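Local coordinates for protein glutamate receptor 1 (Adineta vaga, PDB 4IO2) that probably forms a glutamate-gated ion channel, here represented by its bilobed ligand-binding domain with glutamate bound in the cleft, at residues S17-I22 against A184-N189; V41-E46 against K239-T244. All coordinates share one frame; numbering follows the deposited sequence. Where two conformers were deposited one is given.

Interaction 1 of 2, residues S17-I22 against A184-N189; sequences SVPFTI and AEYVTN
In the glutamate-bound, two-lobed domain, whose architecture is that of periplasmic solute-binding proteins, P19 of a tight turn meets Y186 of helix 181-190 in an apolar bridge, consistent with a contact between lobes close to the ligand cleft. The proline ring lies over one face of the tyrosine in a CH-pi contact: P19 CG stands 4.0 Å from the centroid of the Y186 ring, 14° off its normal, while P19 CD comes within 3.8 Å of Y186 CG. The compact, puckered pyrrolidine suits this place because its CB, CG and CD can all lie against the tyrosine ring. The cis peptide bond before it forms part of a sharp turn in which S17 and T21 bond through their backbones in both directions. Y186 has its CG anti to the backbone N (chi1 180°), which swings the ring out from the helix to meet P19. In the conformer given, V18 CG2 lies 3.8 Å from Y186 CE2, a doubtful contact because a second conformer was modelled. Putting an alanine at Y186 would probably leave P19 without its CH-pi partner on the helix 181-190 side and open a gap between turn and helix. On one side S17 OG bonds D85, a glutamate-binding residue, and the backbone of P19 bonds Y40; on the other, V187 packs on Y166 of helix 162-170, while T188 rests on strand 195-198.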
loop_
_atom_site.group_PDB
_atom_site.type_symbol
_atom_site.label_atom_id
_atom_site.label_comp_id
_atom_site.label_asym_id
_atom_site.label_seq_id
_atom_site.Cartn_x
_atom_site.Cartn_y
_atom_site.Cartn_z
ATOM N N SER A 17 -20.648 -1.290 5.806
ATOM C CA SER A 17 -20.087 -0.146 5.094
ATOM C C SER A 17 -20.332 -0.376 3.608
ATOM O O SER A 17 -19.649 -1.196 3.001
ATOM C CB SER A 17 -18.598 -0.030 5.325
ATOM O OG SER A 17 -18.134 1.129 4.683
ATOM N N VAL A 18 -21.310 0.301 3.013
ATOM C CA VAL A 18 -21.584 0.113 1.613
ATOM C C VAL A 18 -20.492 0.692 0.769
ATOM O O VAL A 18 -20.016 1.779 1.039
ATOM C CB VAL A 18 -22.986 0.643 1.176
ATOM C CG1 VAL A 18 -24.070 0.040 2.021
ATOM C CG2 VAL A 18 -23.105 2.200 1.234
ATOM N N PRO A 19 -20.080 -0.022 -0.310
ATOM C CA PRO A 19 -20.466 -1.332 -0.853
ATOM C C PRO A 19 -19.463 -2.448 -0.495
ATOM O O PRO A 19 -19.405 -3.467 -1.188
ATOM C CB PRO A 19 -20.469 -1.049 -2.348
ATOM C CG PRO A 19 -19.183 -0.216 -2.487
ATOM C CD PRO A 19 -19.146 0.651 -1.235
ATOM N N PHE A 20 -18.684 -2.257 0.573
ATOM C CA PHE A 20 -17.822 -3.305 1.110
ATOM C C PHE A 20 -18.648 -4.418 1.730
ATOM O O PHE A 20 -18.489 -5.603 1.346
ATOM C CB PHE A 20 -16.850 -2.724 2.134
ATOM C CG PHE A 20 -15.624 -2.052 1.521
ATOM C CD1 PHE A 20 -14.689 -2.809 0.845
ATOM C CD2 PHE A 20 -15.458 -0.684 1.570
ATOM C CE1 PHE A 20 -13.553 -2.207 0.286
ATOM C CE2 PHE A 20 -14.337 -0.057 1.016
ATOM C CZ PHE A 20 -13.395 -0.830 0.374
ATOM N N THR A 21 -19.510 -4.060 2.689
ATOM C CA THR A 21 -20.357 -4.988 3.387
ATOM C C THR A 21 -21.727 -4.344 3.472
ATOM O O THR A 21 -21.934 -3.368 4.183
ATOM C CB THR A 21 -19.801 -5.364 4.796
ATOM O OG1 THR A 21 -18.576 -6.077 4.598
ATOM C CG2 THR A 21 -20.775 -6.225 5.580
ATOM N N ILE A 22 -22.645 -4.917 2.701
ATOM C CA ILE A 22 -23.984 -4.386 2.524
ATOM C C ILE A 22 -24.951 -5.301 3.255
ATOM O O ILE A 22 -24.968 -6.494 3.003
ATOM C CB ILE A 22 -24.369 -4.382 1.047
ATOM C CG1 ILE A 22 -23.346 -3.565 0.231
ATOM C CG2 ILE A 22 -25.779 -3.809 0.877
ATOM C CD1 ILE A 22 -23.412 -3.835 -1.299
ATOM N N ALA A 184 -16.475 7.315 0.194
ATOM C CA ALA A 184 -16.950 8.704 0.055
ATOM C C ALA A 184 -17.408 8.929 -1.390
ATOM O O ALA A 184 -18.455 9.523 -1.630
ATOM C CB ALA A 184 -15.828 9.690 0.396
ATOM N N GLU A 185 -16.615 8.453 -2.351
ATOM C CA GLU A 185 -17.000 8.576 -3.761
ATOM C C GLU A 185 -18.283 7.777 -4.001
ATOM O O GLU A 185 -19.202 8.237 -4.676
ATOM C CB GLU A 185 -15.903 7.998 -4.649
ATOM C CG GLU A 185 -14.686 8.894 -4.801
ATOM C CD GLU A 185 -13.528 8.211 -5.561
ATOM O OE1 GLU A 185 -13.608 6.978 -5.882
ATOM O OE2 GLU A 185 -12.529 8.916 -5.868
ATOM N N TYR A 186 -18.346 6.547 -3.505
ATOM C CA TYR A 186 -19.520 5.734 -3.747
ATOM C C TYR A 186 -20.784 6.433 -3.247
ATOM O O TYR A 186 -21.794 6.502 -3.962
ATOM C CB TYR A 186 -19.365 4.357 -3.097
ATOM C CG TYR A 186 -20.567 3.477 -3.322
ATOM C CD1 TYR A 186 -20.721 2.747 -4.495
ATOM C CD2 TYR A 186 -21.548 3.375 -2.362
ATOM C CE1 TYR A 186 -21.861 1.966 -4.705
ATOM C CE2 TYR A 186 -22.681 2.623 -2.566
ATOM C CZ TYR A 186 -22.837 1.921 -3.716
ATOM O OH TYR A 186 -23.990 1.150 -3.867
ATOM N N VAL A 187 -20.768 6.878 -2.003
ATOM C CA VAL A 187 -21.956 7.423 -1.376
ATOM C C VAL A 187 -22.374 8.735 -2.026
ATOM O O VAL A 187 -23.557 8.971 -2.282
ATOM C CB VAL A 187 -21.721 7.550 0.132
ATOM C CG1 VAL A 187 -22.753 8.434 0.760
ATOM C CG2 VAL A 187 -21.681 6.117 0.760
ATOM N N THR A 188 -21.404 9.584 -2.310
ATOM C CA THR A 188 -21.744 10.874 -2.937
ATOM C C THR A 188 -22.115 10.721 -4.417
ATOM O O THR A 188 -22.797 11.589 -4.964
ATOM C CB THR A 188 -20.608 11.939 -2.779
ATOM O OG1 THR A 188 -19.375 11.475 -3.350
ATOM C CG2 THR A 188 -20.408 12.283 -1.291
ATOM N N ASN A 189 -21.690 9.630 -5.061
ATOM C CA ASN A 189 -22.071 9.399 -6.467
ATOM C C ASN A 189 -23.324 8.551 -6.632
ATOM O O ASN A 189 -23.890 8.493 -7.720
ATOM C CB ASN A 189 -20.935 8.773 -7.266
ATOM C CG ASN A 189 -19.786 9.716 -7.495
ATOM O OD1 ASN A 189 -19.950 10.929 -7.424
ATOM N ND2 ASN A 189 -18.609 9.165 -7.761
#

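Interaction 2 of 2, residues V41-E46 against K239-T244; sequences VLDLIE and KKWFQT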
loop_
_atom_site.group_PDB
_atom_site.type_symbol
_atom_site.label_atom_id
_atom_site.label_comp_id
_atom_site.label_asym_id
_atom_site.label_seq_id
_atom_site.Cartn_x
_atom_site.Cartn_y
_atom_site.Cartn_z
ATOM N N VAL A 41 -16.450 -7.268 0.294
ATOM C CA VAL A 41 -15.867 -8.106 1.342
ATOM C C VAL A 41 -16.348 -9.534 1.231
ATOM O O VAL A 41 -15.566 -10.482 1.412
ATOM C CB VAL A 41 -16.195 -7.527 2.742
ATOM C CG1 VAL A 41 -15.967 -8.499 3.879
ATOM C CG2 VAL A 41 -15.419 -6.228 2.916
ATOM N N LEU A 42 -17.633 -9.721 1.010
ATOM C CA LEU A 42 -18.196 -11.077 0.928
ATOM C C LEU A 42 -17.624 -11.804 -0.289
ATOM O O LEU A 42 -17.292 -12.996 -0.222
ATOM C CB LEU A 42 -19.718 -11.010 0.863
ATOM C CG LEU A 42 -20.445 -10.689 2.186
ATOM C CD1 LEU A 42 -20.225 -11.773 3.256
ATOM C CD2 LEU A 42 -20.081 -9.307 2.773
ATOM N N ASP A 43 -17.454 -11.085 -1.404
ATOM C CA ASP A 43 -16.858 -11.713 -2.571
ATOM C C ASP A 43 -15.376 -12.058 -2.311
ATOM O O ASP A 43 -14.864 -13.108 -2.747
ATOM C CB ASP A 43 -16.945 -10.817 -3.829
ATOM C CG ASP A 43 -18.332 -10.664 -4.373
ATOM O OD1 ASP A 43 -19.291 -11.320 -3.907
ATOM O OD2 ASP A 43 -18.438 -9.915 -5.386
ATOM N N LEU A 44 -14.667 -11.165 -1.636
ATOM C CA LEU A 44 -13.266 -11.415 -1.299
ATOM C C LEU A 44 -13.138 -12.677 -0.411
ATOM O O LEU A 44 -12.252 -13.510 -0.633
ATOM C CB LEU A 44 -12.663 -10.179 -0.600
ATOM C CG LEU A 44 -11.237 -10.358 -0.099
ATOM C CD1 LEU A 44 -10.262 -10.760 -1.217
ATOM C CD2 LEU A 44 -10.788 -9.120 0.615
ATOM N N ILE A 45 -14.009 -12.823 0.598
ATOM C CA ILE A 45 -13.981 -14.001 1.448
ATOM C C ILE A 45 -14.143 -15.265 0.587
ATOM O O ILE A 45 -13.466 -16.248 0.808
ATOM C CB ILE A 45 -15.092 -13.916 2.520
ATOM C CG1 ILE A 45 -14.716 -12.859 3.563
ATOM C CG2 ILE A 45 -15.337 -15.252 3.189
ATOM C CD1 ILE A 45 -15.900 -12.380 4.447
ATOM N N GLU A 46 -15.065 -15.255 -0.362
ATOM C CA GLU A 46 -15.246 -16.401 -1.235
ATOM C C GLU A 46 -14.004 -16.707 -2.089
ATOM O O GLU A 46 -13.635 -17.871 -2.254
ATOM C CB GLU A 46 -16.477 -16.203 -2.114
ATOM C CG GLU A 46 -16.770 -17.345 -3.071
ATOM C CD GLU A 46 -16.904 -18.696 -2.376
ATOM O OE1 GLU A 46 -17.206 -18.739 -1.160
ATOM O OE2 GLU A 46 -16.703 -19.723 -3.060
ATOM N N LYS A 239 -13.649 -2.721 -9.257
ATOM C CA LYS A 239 -14.433 -2.232 -10.375
ATOM C C LYS A 239 -15.891 -2.673 -10.245
ATOM O O LYS A 239 -16.825 -1.865 -10.398
ATOM C CB LYS A 239 -13.842 -2.683 -11.716
ATOM C CG LYS A 239 -14.681 -2.328 -12.947
ATOM C CD LYS A 239 -14.023 -2.795 -14.244
ATOM C CE LYS A 239 -14.881 -2.495 -15.488
ATOM N NZ LYS A 239 -14.172 -2.752 -16.777
ATOM N N LYS A 240 -16.105 -3.936 -9.893
ATOM C CA LYS A 240 -17.465 -4.483 -9.781
ATOM C C LYS A 240 -18.334 -3.693 -8.796
ATOM O O LYS A 240 -19.478 -3.378 -9.073
ATOM C CB LYS A 240 -17.420 -5.958 -9.353
ATOM C CG LYS A 240 -18.774 -6.577 -9.056
ATOM C CD LYS A 240 -18.676 -8.039 -8.635
ATOM C CE LYS A 240 -20.053 -8.563 -8.245
ATOM N NZ LYS A 240 -20.001 -9.974 -7.758
ATOM N N TRP A 241 -17.794 -3.396 -7.617
ATOM C CA TRP A 241 -18.570 -2.783 -6.558
ATOM C C TRP A 241 -18.534 -1.255 -6.555
ATOM O O TRP A 241 -19.441 -0.639 -6.002
ATOM C CB TRP A 241 -18.121 -3.350 -5.193
ATOM C CG TRP A 241 -18.525 -4.806 -5.076
ATOM C CD1 TRP A 241 -17.738 -5.925 -5.286
ATOM C CD2 TRP A 241 -19.855 -5.307 -4.823
ATOM N NE1 TRP A 241 -18.492 -7.060 -5.140
ATOM C CE2 TRP A 241 -19.788 -6.721 -4.874
ATOM C CE3 TRP A 241 -21.079 -4.696 -4.544
ATOM C CZ2 TRP A 241 -20.889 -7.528 -4.646
ATOM C CZ3 TRP A 241 -22.205 -5.503 -4.333
ATOM C CH2 TRP A 241 -22.099 -6.917 -4.395
ATOM N N PHE A 242 -17.489 -0.642 -7.098
ATOM C CA PHE A 242 -17.301 0.809 -6.935
ATOM C C PHE A 242 -17.459 1.627 -8.204
ATOM O O PHE A 242 -17.630 2.846 -8.129
ATOM C CB PHE A 242 -15.938 1.123 -6.321
ATOM C CG PHE A 242 -15.824 0.697 -4.866
ATOM C CD1 PHE A 242 -15.496 -0.621 -4.546
ATOM C CD2 PHE A 242 -16.104 1.588 -3.838
ATOM C CE1 PHE A 242 -15.402 -1.009 -3.198
ATOM C CE2 PHE A 242 -16.003 1.206 -2.490
ATOM C CZ PHE A 242 -15.673 -0.107 -2.193
ATOM N N GLN A 243 -17.502 1.013 -9.376
ATOM C CA GLN A 243 -17.671 1.822 -10.609
ATOM C C GLN A 243 -19.000 2.603 -10.807
ATOM O O GLN A 243 -19.093 3.530 -11.583
ATOM C CB GLN A 243 -17.313 1.019 -11.846
ATOM C CG GLN A 243 -15.846 1.180 -12.180
ATOM C CD GLN A 243 -15.514 0.953 -13.674
ATOM O OE1 GLN A 243 -16.357 0.512 -14.477
ATOM N NE2 GLN A 243 -14.272 1.259 -14.040
ATOM N N THR A 244 -20.015 2.273 -10.070
ATOM C CA THR A 244 -21.324 2.820 -10.328
ATOM C C THR A 244 -21.425 4.320 -9.997
ATOM O O THR A 244 -20.818 4.792 -9.043
ATOM C CB THR A 244 -22.313 2.040 -9.408
ATOM O OG1 THR A 244 -22.039 0.621 -9.509
ATOM C CG2 THR A 244 -23.829 2.373 -9.779
HETATM O O HOH W 1 -20.992 -12.025 -6.008
#
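Helix 40-52 and the C-terminal part of helix 233-242 are tied together at the domain surface by D43, whose carboxylate receives both K240 and W241, neighbours in sequence. One oxygen does the work. K240 NZ forms a salt bridge with D43 OD2 at 2.8 Å, arriving on the syn side and 22° out of the carboxylate plane. The indole W241 NE1 donates to the same D43 OD2 at 2.9 Å, with an N-H...O angle of 151°, but comes from well above the carboxylate plane, on the face opposite to the lysine. The acceptor itself lies almost in the indole plane, at the ring edge, so the N-H points toward it in that plane, though the bond is bent and carboxylate and ring planes are 57° apart. The lysine reaches the site fully stretched: CG is anti to the backbone N and the chain stays extended to the ammonium, with K240 CG passing over one face of the W241 ring, 3.9 Å above its plane. Each residue type fits its task, since a short acid on the helix can accept two donors, a long lysine spans the distance, and tryptophan combines a directed N-H with an apolar body that also packs on Y40. A water donates to D43 OD1 at 2.8 Å and accepts weakly from K240 NZ, linking the second oxygen to the lysine. Two donors on opposite faces of one oxygen should restrict rotation of the carboxylate, and the nearby ammonium probably favours its ionised form. With the lysine exposed, solvent is likely to weaken the ionic term, whereas the N-H bond of the partly exposed indole makes the attachment more directional.

In the fold
The 17-22 turn of interaction 1 leans on both helices that interaction 2 joins, yet the two contacts differ in place and chemistry. Interaction 1 is partly buried, lies nearer the glutamate and rests on apolar surfaces without any hydrogen bond across it; interaction 2 sits at the surface and is built from charge and directed N-H donors. The two adjoin: F20 O probably accepts a hydrogen bond from V41 N at 2.8 Å, and F242, next to W241, packs against P19 and edge-to-face on F20. Thus the turn that faces helix 181-190 is backed by helices 40-52 and 233-242. Their segments alternate along the chain, and each contact joins residues far apart in sequence.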